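Local coordinates for protein ferredoxin (Trichomonas vaginalis, PDB 1L5P) that carries electrons on a single [2Fe-2S] cluster and links pyruvate:ferredoxin oxidoreductase to hydrogenase, at residues K12-E17 and A29-A34. Numbering follows the deposited sequence.
Sequences KQLKFE and AGLMSA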
loop_
_atom_site.group_PDB
_atom_site.type_symbol
_atom_site.label_atom_id
_atom_site.label_comp_id
_atom_site.label_asym_id
_atom_site.label_seq_id
_atom_site.Cartn_x
_atom_site.Cartn_y
_atom_site.Cartn_z
ATOM N N LYS A 12 -7.471 11.041 2.953
ATOM C CA LYS A 12 -8.349 10.795 1.812
ATOM C C LYS A 12 -8.865 9.366 1.877
ATOM O O LYS A 12 -8.091 8.420 1.768
ATOM C CB LYS A 12 -7.598 10.988 0.493
ATOM C CG LYS A 12 -6.869 12.311 0.368
ATOM C CD LYS A 12 -6.853 12.787 -1.069
ATOM C CE LYS A 12 -6.907 14.303 -1.130
ATOM N NZ LYS A 12 -5.623 14.922 -0.696
ATOM N N GLN A 13 -10.170 9.205 2.054
ATOM C CA GLN A 13 -10.748 7.874 2.124
ATOM C C GLN A 13 -10.974 7.320 0.727
ATOM O O GLN A 13 -11.526 7.993 -0.146
ATOM C CB GLN A 13 -12.066 7.897 2.896
ATOM C CG GLN A 13 -12.914 6.648 2.696
ATOM C CD GLN A 13 -13.882 6.419 3.836
ATOM O OE1 GLN A 13 -13.745 7.016 4.904
ATOM N NE2 GLN A 13 -14.869 5.552 3.618
ATOM N N LEU A 14 -10.528 6.087 0.523
ATOM C CA LEU A 14 -10.666 5.423 -0.764
ATOM C C LEU A 14 -11.392 4.101 -0.578
ATOM O O LEU A 14 -11.209 3.424 0.438
ATOM C CB LEU A 14 -9.284 5.168 -1.385
ATOM C CG LEU A 14 -8.152 6.159 -1.079
ATOM C CD1 LEU A 14 -6.907 5.799 -1.877
ATOM C CD2 LEU A 14 -8.593 7.571 -1.424
ATOM N N LYS A 15 -12.226 3.745 -1.552
ATOM C CA LYS A 15 -12.968 2.489 -1.504
ATOM C C LYS A 15 -12.174 1.458 -2.281
ATOM O O LYS A 15 -11.511 1.779 -3.260
ATOM C CB LYS A 15 -14.355 2.629 -2.141
ATOM C CG LYS A 15 -14.820 4.059 -2.375
ATOM C CD LYS A 15 -16.317 4.113 -2.647
ATOM C CE LYS A 15 -17.113 4.145 -1.349
ATOM N NZ LYS A 15 -16.325 4.720 -0.209
ATOM N N PHE A 16 -12.221 0.214 -1.836
ATOM C CA PHE A 16 -11.496 -0.828 -2.535
ATOM C C PHE A 16 -12.403 -2.014 -2.749
ATOM O O PHE A 16 -13.380 -2.213 -2.017
ATOM C CB PHE A 16 -10.252 -1.261 -1.753
ATOM C CG PHE A 16 -10.560 -1.988 -0.480
ATOM C CD1 PHE A 16 -11.100 -3.273 -0.504
ATOM C CD2 PHE A 16 -10.334 -1.380 0.749
ATOM C CE1 PHE A 16 -11.418 -3.939 0.678
ATOM C CE2 PHE A 16 -10.646 -2.038 1.943
ATOM C CZ PHE A 16 -11.190 -3.317 1.907
ATOM N N GLU A 17 -12.066 -2.798 -3.762
ATOM C CA GLU A 17 -12.818 -3.989 -4.100
ATOM C C GLU A 17 -11.961 -5.191 -3.722
ATOM O O GLU A 17 -10.756 -5.200 -3.975
ATOM C CB GLU A 17 -13.103 -3.997 -5.596
ATOM C CG GLU A 17 -14.534 -3.697 -5.946
ATOM C CD GLU A 17 -15.246 -4.912 -6.507
ATOM O OE1 GLU A 17 -14.802 -5.435 -7.557
ATOM O OE2 GLU A 17 -16.248 -5.349 -5.896
ATOM N N ALA A 29 -5.967 6.346 -8.136
ATOM C CA ALA A 29 -6.575 7.511 -7.492
ATOM C C ALA A 29 -5.637 8.721 -7.538
ATOM O O ALA A 29 -5.929 9.773 -6.974
ATOM C CB ALA A 29 -6.934 7.183 -6.048
ATOM N N GLY A 30 -4.499 8.559 -8.202
ATOM C CA GLY A 30 -3.555 9.653 -8.328
ATOM C C GLY A 30 -2.711 9.931 -7.101
ATOM O O GLY A 30 -1.921 10.880 -7.094
ATOM N N LEU A 31 -2.864 9.106 -6.066
ATOM C CA LEU A 31 -2.103 9.273 -4.827
ATOM C C LEU A 31 -0.695 8.688 -4.955
ATOM O O LEU A 31 0.237 9.108 -4.268
ATOM C CB LEU A 31 -2.854 8.601 -3.674
ATOM C CG LEU A 31 -4.188 9.278 -3.356
ATOM C CD1 LEU A 31 -4.908 8.535 -2.244
ATOM C CD2 LEU A 31 -3.928 10.723 -2.963
ATOM N N MET A 32 -0.551 7.721 -5.853
ATOM C CA MET A 32 0.735 7.065 -6.087
ATOM C C MET A 32 0.919 6.841 -7.594
ATOM O O MET A 32 -0.005 6.388 -8.285
ATOM C CB MET A 32 0.778 5.727 -5.318
ATOM C CG MET A 32 2.120 4.994 -5.355
ATOM S SD MET A 32 2.123 3.379 -4.504
ATOM C CE MET A 32 2.626 3.920 -2.893
ATOM N N SER A 33 2.108 7.170 -8.098
ATOM C CA SER A 33 2.414 7.013 -9.523
ATOM C C SER A 33 2.922 5.614 -9.850
ATOM O O SER A 33 3.666 5.027 -9.073
ATOM C CB SER A 33 3.458 8.049 -9.959
ATOM O OG SER A 33 4.738 7.465 -10.107
ATOM N N ALA A 34 2.513 5.090 -11.001
ATOM C CA ALA A 34 2.925 3.761 -11.432
ATOM C C ALA A 34 4.039 3.870 -12.477
ATOM O O ALA A 34 4.448 2.876 -13.083
ATOM C CB ALA A 34 1.726 3.011 -12.012
#
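Leu14 and Leu31 meet methyl to methyl, a compact example of how an edge strand of a sheet is joined to the turn that follows a helix through aliphatic side-chain carbons. The two leucines reach toward each other tip to tip, and CD1 of Leu14 lies 3.4 Å from CD1 of Leu31, closer than carbons usually approach. The same Leu31 methyl is also 3.9 Å from CD2 of Leu14, so that it faces the fork of the opposing side chain. Leu14 has its CG turned away from its carbonyl carbon, but the chi1 of -31° is well short of a staggered value, which may reflect strain or the limits of the model. Ala29 adds a looser apolar touch, its CB 4.4 Å from CD1 of Leu14.

The second branch of Leu31 serves the aliphatic part of a lysine. CD2 of Leu31 lies 4.1 Å from CD of Lys12, whose outer end turns away, leaving the touch to the middle of the chain. Lys12 and Leu14 project from the same side of the strand, and Leu31 reaches both.

Helix 22-27 gives way to a Schellman motif, with Gly30 at positive phi (77°), and Leu31 follows directly. Leu31's side chain is about 14 Å from the [2Fe-2S] cluster, and this surface contact has no direct part in binding it. It lies at the edge of the beta-grasp fold of [2Fe-2S] ferredoxins, where outermost strand 10-15 pairs with strand 2-7 and meets the loop leaving helix 22-27; Leu31 also touches Ala5 and Leu93, while Leu14 packs on Leu26 of the helix.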